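Local coordinates for SaTIE-TED (Staphylococcus aureus, PDB 6FX6), which is a thioester domain of an LPXTG-anchored staphylococcal surface protein, of unknown function but, like its relatives, probably suited to covalent adhesion to host targets, at residues R138-V150 / P228-N240. Sequence-based numbering, arbitrary orientation.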
ATOM      1  N   ARG A 138       5.692  -9.827  11.323  1.00 35.31           N
ATOM      2  CA  ARG A 138       4.765 -10.952  11.287  1.00 33.15           C
ATOM      3  C   ARG A 138       4.545 -11.483  12.696  1.00 31.92           C
ATOM      4  O   ARG A 138       5.398 -11.325  13.574  1.00 30.41           O
ATOM      5  CB  ARG A 138       5.317 -12.062  10.385  1.00 33.85           C
ATOM      6  CG  ARG A 138       5.479 -11.659   8.922  1.00 35.11           C
ATOM      7  CD  ARG A 138       4.129 -11.511   8.232  1.00 34.99           C
ATOM      8  NE  ARG A 138       4.250 -11.107   6.828  1.00 37.76           N
ATOM      9  CZ  ARG A 138       4.400  -9.853   6.384  1.00 35.97           C
ATOM     10  NH1 ARG A 138       4.489  -9.634   5.078  1.00 39.48           N
ATOM     11  NH2 ARG A 138       4.467  -8.816   7.216  1.00 34.02           N
ATOM     12  N   ALA A 139       3.383 -12.101  12.907  1.00 30.90           N
ATOM     13  CA  ALA A 139       3.050 -12.735  14.184  1.00 31.05           C
ATOM     14  C   ALA A 139       4.072 -13.795  14.590  1.00 31.19           C
ATOM     15  O   ALA A 139       4.766 -14.358  13.742  1.00 31.08           O
ATOM     16  CB  ALA A 139       1.665 -13.348  14.118  1.00 30.88           C
ATOM     17  N   SER A 140       4.171 -14.063  15.891  1.00 33.55           N
ATOM     18  CA  SER A 140       5.128 -15.055  16.409  1.00 31.96           C
ATOM     19  C   SER A 140       4.792 -16.485  15.966  1.00 30.31           C
ATOM     20  O   SER A 140       5.674 -17.339  15.900  1.00 31.47           O
ATOM     21  CB  SER A 140       5.195 -14.987  17.933  1.00 32.61           C
ATOM     22  OG  SER A 140       3.929 -15.262  18.511  1.00 31.21           O
ATOM     23  N   PHE A 141       3.520 -16.738  15.666  1.00 28.82           N
ATOM     24  CA  PHE A 141       3.078 -18.045  15.154  1.00 28.63           C
ATOM     25  C   PHE A 141       3.035 -18.136  13.616  1.00 28.67           C
ATOM     26  O   PHE A 141       2.493 -19.092  13.069  1.00 32.62           O
ATOM     27  CB  PHE A 141       1.738 -18.459  15.792  1.00 26.56           C
ATOM     28  CG  PHE A 141       0.649 -17.412  15.706  1.00 26.80           C
ATOM     29  CD1 PHE A 141       0.033 -17.110  14.495  1.00 25.52           C
ATOM     30  CD2 PHE A 141       0.225 -16.738  16.853  1.00 27.36           C
ATOM     31  CE1 PHE A 141      -0.969 -16.149  14.427  1.00 24.87           C
ATOM     32  CE2 PHE A 141      -0.779 -15.783  16.789  1.00 25.92           C
ATOM     33  CZ  PHE A 141      -1.377 -15.489  15.572  1.00 25.04           C
ATOM     34  N   HIS A 142       3.628 -17.160  12.929  1.00 30.15           N
ATOM     35  CA  HIS A 142       3.657 -17.108  11.462  1.00 29.72           C
ATOM     36  C   HIS A 142       4.316 -18.351  10.867  1.00 27.99           C
ATOM     37  O   HIS A 142       5.394 -18.745  11.292  1.00 29.60           O
ATOM     38  CB  HIS A 142       4.404 -15.851  11.005  1.00 29.22           C
ATOM     39  CG  HIS A 142       4.404 -15.637   9.526  1.00 29.20           C
ATOM     40  ND1 HIS A 142       3.256 -15.689   8.772  1.00 28.27           N
ATOM     41  CD2 HIS A 142       5.405 -15.334   8.669  1.00 30.27           C
ATOM     42  CE1 HIS A 142       3.548 -15.435   7.508  1.00 29.70           C
ATOM     43  NE2 HIS A 142       4.847 -15.220   7.418  1.00 32.08           N
ATOM     44  N   LYS A 143       3.634 -18.959   9.901  1.00 30.69           N
ATOM     45  CA  LYS A 143       4.050 -20.203   9.231  1.00 34.47           C
ATOM     46  C   LYS A 143       4.004 -21.487  10.079  1.00 34.98           C
ATOM     47  O   LYS A 143       4.381 -22.543   9.579  1.00 38.98           O
ATOM     48  CB  LYS A 143       5.451 -20.096   8.601  1.00 37.05           C
ATOM     49  CG  LYS A 143       5.705 -18.892   7.716  1.00 39.70           C
ATOM     50  CD  LYS A 143       7.057 -19.049   7.035  1.00 42.82           C
ATOM     51  CE  LYS A 143       7.608 -17.738   6.511  1.00 49.01           C
ATOM     52  NZ  LYS A 143       9.046 -17.873   6.139  1.00 51.39           N
ATOM     53  N   GLN A 144       3.546 -21.420  11.329  1.00 35.83           N
ATOM     54  CA  GLN A 144       3.556 -22.594  12.201  1.00 38.29           C
ATOM     55  C   GLN A 144       2.328 -23.475  11.960  1.00 37.98           C
ATOM     56  O   GLN A 144       1.301 -23.017  11.436  1.00 33.99           O
ATOM     57  CB  GLN A 144       3.659 -22.190  13.676  1.00 41.40           C
ATOM     58  CG  GLN A 144       5.000 -21.547  14.017  1.00 50.10           C
ATOM     59  CD  GLN A 144       5.236 -21.365  15.509  1.00 59.17           C
ATOM     60  OE1 GLN A 144       4.306 -21.114  16.281  1.00 65.42           O
ATOM     61  NE2 GLN A 144       6.495 -21.481  15.920  1.00 68.89           N
ATOM     62  N   LYS A 145       2.477 -24.746  12.325  1.00 40.90           N
ATOM     63  CA  LYS A 145       1.406 -25.727  12.313  1.00 42.96           C
ATOM     64  C   LYS A 145       1.091 -26.078  13.755  1.00 39.79           C
ATOM     65  O   LYS A 145       1.994 -26.429  14.511  1.00 39.48           O
ATOM     66  CB  LYS A 145       1.836 -26.987  11.564  1.00 54.46           C
ATOM     67  CG  LYS A 145       2.061 -26.784  10.074  1.00 63.65           C
ATOM     68  CD  LYS A 145       2.533 -28.071   9.413  1.00 78.77           C
ATOM     69  CE  LYS A 145       2.901 -27.867   7.949  1.00 86.82           C
ATOM     70  NZ  LYS A 145       1.704 -27.700   7.078  1.00 90.45           N
ATOM     71  N   LYS A 146      -0.182 -25.979  14.131  1.00 38.18           N
ATOM     72  CA  LYS A 146      -0.626 -26.231  15.502  1.00 40.59           C
ATOM     73  C   LYS A 146      -1.754 -27.251  15.484  1.00 40.70           C
ATOM     74  O   LYS A 146      -2.674 -27.107  14.684  1.00 39.83           O
ATOM     75  CB  LYS A 146      -1.170 -24.950  16.128  1.00 45.39           C
ATOM     76  CG  LYS A 146      -0.221 -23.761  16.132  1.00 49.45           C
ATOM     77  CD  LYS A 146       0.850 -23.877  17.199  1.00 55.14           C
ATOM     78  CE  LYS A 146       1.446 -22.511  17.501  1.00 56.96           C
ATOM     79  NZ  LYS A 146       2.723 -22.629  18.251  1.00 62.44           N
ATOM     80  N   PRO A 147      -1.697 -28.278  16.361  1.00 41.12           N
ATOM     81  CA  PRO A 147      -2.822 -29.207  16.461  1.00 38.96           C
ATOM     82  C   PRO A 147      -3.996 -28.593  17.223  1.00 37.41           C
ATOM     83  O   PRO A 147      -3.792 -27.815  18.153  1.00 37.99           O
ATOM     84  CB  PRO A 147      -2.236 -30.380  17.244  1.00 42.38           C
ATOM     85  CG  PRO A 147      -1.204 -29.752  18.112  1.00 43.61           C
ATOM     86  CD  PRO A 147      -0.610 -28.644  17.290  1.00 41.87           C
ATOM     87  N   ILE A 148      -5.209 -28.941  16.812  1.00 36.96           N
ATOM     88  CA  ILE A 148      -6.425 -28.501  17.493  1.00 38.92           C
ATOM     89  C   ILE A 148      -7.506 -29.573  17.324  1.00 38.12           C
ATOM     90  O   ILE A 148      -7.713 -30.079  16.218  1.00 38.31           O
ATOM     91  CB  ILE A 148      -6.897 -27.113  16.975  1.00 39.44           C
ATOM     92  CG1 ILE A 148      -8.005 -26.542  17.870  1.00 39.51           C
ATOM     93  CG2 ILE A 148      -7.353 -27.175  15.515  1.00 39.16           C
ATOM     94  CD1 ILE A 148      -8.398 -25.126  17.529  1.00 38.36           C
ATOM     95  N   LYS A 149      -8.168 -29.932  18.421  1.00 39.54           N
ATOM     96  CA  LYS A 149      -9.257 -30.912  18.377  1.00 42.96           C
ATOM     97  C   LYS A 149     -10.558 -30.244  17.965  1.00 41.55           C
ATOM     98  O   LYS A 149     -10.815 -29.097  18.343  1.00 39.89           O
ATOM     99  CB  LYS A 149      -9.432 -31.600  19.732  1.00 48.82           C
ATOM    100  CG  LYS A 149      -8.187 -32.346  20.184  1.00 53.40           C
ATOM    101  CD  LYS A 149      -8.507 -33.513  21.100  1.00 58.92           C
ATOM    102  CE  LYS A 149      -7.260 -34.348  21.352  1.00 62.02           C
ATOM    103  NZ  LYS A 149      -7.560 -35.572  22.144  1.00 67.19           N
ATOM    104  N   VAL A 150     -11.365 -30.962  17.186  1.00 41.65           N
ATOM    105  CA  VAL A 150     -12.695 -30.489  16.786  1.00 44.95           C
ATOM    106  C   VAL A 150     -13.539 -30.207  18.028  1.00 48.06           C
ATOM    107  O   VAL A 150     -13.577 -31.019  18.955  1.00 52.12           O
ATOM    108  CB  VAL A 150     -13.412 -31.513  15.861  1.00 48.60           C
ATOM    109  CG1 VAL A 150     -14.916 -31.259  15.779  1.00 52.06           C
ATOM    110  CG2 VAL A 150     -12.791 -31.486  14.470  1.00 47.69           C
ATOM    111  N   PRO A 228      -1.442  -9.279   0.400  1.00 31.16           N
ATOM    112  CA  PRO A 228      -2.125  -8.911   1.647  1.00 29.97           C
ATOM    113  C   PRO A 228      -1.224  -8.824   2.895  1.00 26.28           C
ATOM    114  O   PRO A 228      -1.690  -8.362   3.936  1.00 29.39           O
ATOM    115  CB  PRO A 228      -3.187 -10.005   1.812  1.00 31.28           C
ATOM    116  CG  PRO A 228      -2.688 -11.157   1.022  1.00 34.31           C
ATOM    117  CD  PRO A 228      -1.890 -10.588  -0.110  1.00 34.90           C
ATOM    118  N   LEU A 229       0.026  -9.270   2.794  1.00 26.19           N
ATOM    119  CA  LEU A 229       1.003  -9.181   3.885  1.00 31.34           C
ATOM    120  C   LEU A 229       0.476  -9.866   5.147  1.00 30.22           C
ATOM    121  O   LEU A 229       0.476  -9.283   6.234  1.00 32.21           O
ATOM    122  CB  LEU A 229       1.374  -7.719   4.169  1.00 30.60           C
ATOM    123  CG  LEU A 229       1.845  -6.884   2.977  1.00 31.26           C
ATOM    124  CD1 LEU A 229       2.104  -5.461   3.431  1.00 32.06           C
ATOM    125  CD2 LEU A 229       3.090  -7.466   2.324  1.00 33.00           C
ATOM    126  N   ASP A 230       0.011 -11.100   4.974  1.00 28.46           N
ATOM    127  CA  ASP A 230      -0.646 -11.835   6.051  1.00 28.36           C
ATOM    128  C   ASP A 230       0.328 -12.607   6.919  1.00 27.01           C
ATOM    129  O   ASP A 230       1.284 -13.193   6.423  1.00 27.75           O
ATOM    130  CB  ASP A 230      -1.730 -12.783   5.521  1.00 28.11           C
ATOM    131  CG  ASP A 230      -1.194 -13.857   4.602  1.00 29.12           C
ATOM    132  OD1 ASP A 230      -0.469 -13.508   3.651  1.00 31.20           O
ATOM    133  OD2 ASP A 230      -1.524 -15.046   4.798  1.00 33.05           O
ATOM    134  N   SER A 231       0.081 -12.584   8.224  1.00 28.80           N
ATOM    135  CA  SER A 231       0.577 -13.626   9.109  1.00 29.90           C
ATOM    136  C   SER A 231      -0.389 -14.781   8.930  1.00 28.13           C
ATOM    137  O   SER A 231      -1.594 -14.553   8.852  1.00 31.15           O
ATOM    138  CB  SER A 231       0.594 -13.160  10.562  1.00 29.82           C
ATOM    139  OG  SER A 231       1.490 -12.080  10.718  1.00 34.54           O
ATOM    140  N   TRP A 232       0.128 -16.006   8.831  1.00 28.36           N
ATOM    141  CA  TRP A 232      -0.724 -17.182   8.707  1.00 28.02           C
ATOM    142  C   TRP A 232      -0.305 -18.333   9.606  1.00 29.01           C
ATOM    143  O   TRP A 232       0.865 -18.484   9.982  1.00 28.12           O
ATOM    144  CB  TRP A 232      -0.848 -17.645   7.245  1.00 28.68           C
ATOM    145  CG  TRP A 232       0.427 -18.066   6.568  1.00 28.27           C
ATOM    146  CD1 TRP A 232       1.204 -17.298   5.751  1.00 28.92           C
ATOM    147  CD2 TRP A 232       1.047 -19.360   6.608  1.00 29.52           C
ATOM    148  NE1 TRP A 232       2.276 -18.020   5.295  1.00 28.79           N
ATOM    149  CE2 TRP A 232       2.209 -19.288   5.805  1.00 30.29           C
ATOM    150  CE3 TRP A 232       0.743 -20.566   7.252  1.00 30.92           C
ATOM    151  CZ2 TRP A 232       3.070 -20.384   5.625  1.00 33.19           C
ATOM    152  CZ3 TRP A 232       1.605 -21.663   7.074  1.00 32.71           C
ATOM    153  CH2 TRP A 232       2.750 -21.559   6.260  1.00 33.49           C
ATOM    154  N   LEU A 233      -1.301 -19.152   9.915  1.00 30.39           N
ATOM    155  CA  LEU A 233      -1.183 -20.258  10.845  1.00 30.05           C
ATOM    156  C   LEU A 233      -2.020 -21.402  10.305  1.00 30.26           C
ATOM    157  O   LEU A 233      -3.195 -21.200   9.957  1.00 30.19           O
ATOM    158  CB  LEU A 233      -1.706 -19.799  12.204  1.00 34.40           C
ATOM    159  CG  LEU A 233      -1.850 -20.780  13.370  1.00 40.06           C
ATOM    160  CD1 LEU A 233      -1.629 -20.057  14.690  1.00 46.23           C
ATOM    161  CD2 LEU A 233      -3.209 -21.452  13.376  1.00 44.86           C
ATOM    162  N   THR A 234      -1.430 -22.596  10.239  1.00 29.44           N
ATOM    163  CA  THR A 234      -2.134 -23.779   9.755  1.00 31.82           C
ATOM    164  C   THR A 234      -2.539 -24.650  10.934  1.00 33.57           C
ATOM    165  O   THR A 234      -1.692 -25.066  11.719  1.00 36.00           O
ATOM    166  CB  THR A 234      -1.270 -24.575   8.757  1.00 32.61           C
ATOM    167  OG1 THR A 234      -0.995 -23.748   7.621  1.00 32.28           O
ATOM    168  CG2 THR A 234      -1.993 -25.843   8.276  1.00 35.00           C
ATOM    169  N   LEU A 235      -3.838 -24.914  11.055  1.00 33.37           N
ATOM    170  CA  LEU A 235      -4.352 -25.818  12.082  1.00 36.17           C
ATOM    171  C   LEU A 235      -4.375 -27.244  11.557  1.00 38.11           C
ATOM    172  O   LEU A 235      -4.843 -27.478  10.449  1.00 37.50           O
ATOM    173  CB  LEU A 235      -5.769 -25.431  12.470  1.00 37.77           C
ATOM    174  CG  LEU A 235      -6.012 -24.001  12.953  1.00 38.42           C
ATOM    175  CD1 LEU A 235      -7.507 -23.728  13.040  1.00 42.12           C
ATOM    176  CD2 LEU A 235      -5.343 -23.752  14.294  1.00 38.31           C
ATOM    177  N   GLN A 236      -3.869 -28.184  12.352  1.00 39.33           N
ATOM    178  CA  GLN A 236      -3.989 -29.607  12.057  1.00 42.64           C
ATOM    179  C   GLN A 236      -5.214 -30.095  12.830  1.00 42.75           C
ATOM    180  O   GLN A 236      -5.153 -30.289  14.047  1.00 40.33           O
ATOM    181  CB  GLN A 236      -2.726 -30.361  12.476  1.00 46.75           C
ATOM    182  CG  GLN A 236      -1.465 -29.932  11.735  1.00 50.53           C
ATOM    183  CD  GLN A 236      -0.194 -30.596  12.261  1.00 55.89           C
ATOM    184  OE1 GLN A 236      -0.094 -30.947  13.441  1.00 55.25           O
ATOM    185  NE2 GLN A 236       0.793 -30.757  11.383  1.00 54.20           N
ATOM    186  N   VAL A 237      -6.327 -30.273  12.120  1.00 40.86           N
ATOM    187  CA  VAL A 237      -7.624 -30.501  12.759  1.00 42.32           C
ATOM    188  C   VAL A 237      -7.752 -31.987  13.092  1.00 43.20           C
ATOM    189  O   VAL A 237      -7.762 -32.822  12.190  1.00 40.71           O
ATOM    190  CB  VAL A 237      -8.800 -30.034  11.870  1.00 41.90           C
ATOM    191  CG1 VAL A 237     -10.115 -30.102  12.638  1.00 41.44           C
ATOM    192  CG2 VAL A 237      -8.556 -28.610  11.372  1.00 43.04           C
ATOM    193  N   ILE A 238      -7.840 -32.294  14.386  1.00 43.32           N
ATOM    194  CA  ILE A 238      -7.896 -33.674  14.882  1.00 47.16           C
ATOM    195  C   ILE A 238      -9.359 -34.095  15.001  1.00 50.86           C
ATOM    196  O   ILE A 238     -10.109 -33.512  15.782  1.00 48.14           O
ATOM    197  CB  ILE A 238      -7.182 -33.815  16.247  1.00 46.18           C
ATOM    198  CG1 ILE A 238      -5.690 -33.496  16.090  1.00 45.31           C
ATOM    199  CG2 ILE A 238      -7.365 -35.223  16.819  1.00 50.05           C
ATOM    200  CD1 ILE A 238      -4.973 -33.234  17.396  1.00 47.74           C
ATOM    201  N   LYS A 239      -9.743 -35.116  14.235  1.00 60.57           N
ATOM    202  CA  LYS A 239     -11.144 -35.538  14.112  1.00 73.40           C
ATOM    203  C   LYS A 239     -11.570 -36.459  15.250  1.00 79.40           C
ATOM    204  O   LYS A 239     -12.574 -36.199  15.914  1.00 80.15           O
ATOM    205  CB  LYS A 239     -11.378 -36.245  12.771  1.00 76.88           C
ATOM    206  CG  LYS A 239     -11.023 -35.419  11.541  1.00 77.22           C
ATOM    207  CD  LYS A 239     -12.023 -34.301  11.293  1.00 77.11           C
ATOM    208  CE  LYS A 239     -11.490 -33.298  10.285  1.00 76.96           C
ATOM    209  NZ  LYS A 239     -12.416 -32.147  10.123  1.00 79.22           N
ATOM    210  N   ASN A 240     -10.810 -37.538  15.444  1.00 89.19           N
ATOM    211  CA  ASN A 240     -11.053 -38.530  16.507  1.00103.74           C
ATOM    212  C   ASN A 240     -12.454 -39.155  16.435  1.00 95.16           C
ATOM    213  O   ASN A 240     -12.857 -39.688  15.401  1.00 84.96           O
ATOM    214  CB  ASN A 240     -10.803 -37.906  17.893  1.00113.67           C
ATOM    215  CG  ASN A 240     -10.798 -38.932  19.022  1.00122.24           C
ATOM    216  OD1 ASN A 240     -10.536 -40.119  18.813  1.00128.63           O
ATOM    217  ND2 ASN A 240     -11.082 -38.469  20.235  1.00121.53           N
TER
HETATM  218  O   HOH W   1       0.649 -24.704   5.775  1.00 38.69           O
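Ile148 turns its CG2 onto Leu235 CB, 3.9 Å away, on the inner face of a parallel strand pair. Farther along this face Val150 CG2 meets Val237 CG1 at 3.5 Å, and at the other end Leu233 CD1 comes obliquely to the Phe141 ring, 3.4 Å from Phe141 CD1. Val186 packs on both Ile148 and Leu235, while Phe156 touches Leu235 and Lys146, so strands 154-157 and 183-188 close this core, the arrangement expected of a beta-sandwich. Edge strand 145-149 of the mixed four-stranded sheet pairs with the C-terminal strand 231-238. Alternating backbone bonds join them, from Thr234 N to Gln144 O through to Val150 N to Ile238 O.

Two successive turns, type I from Ala139 to His142 and type II from Phe141 to Gln144, bring His142 and Lys143 onto the Trp232 indole. Lys143 CA makes a CH-pi contact over the six-membered ring of Trp232, 3.5 Å from its centroid. With its CG anti to the backbone N (chi1 -175°), His142 brings its ring edge-to-face against the five-membered ring, planes at 71°. His142 ND1 accepts a hydrogen bond from Trp232 N, which lies in the imidazole plane (3.1 Å); Lys143 CG and Arg138 CD sandwich that ring. Lys143 N returns a bond to Trp232 O. Ala139 N points almost straight at Ser231 OG (2.9 Å, 176°). The Arg138 guanidinium has Leu229 O over one face, its NH2 bonded to Ala135 O.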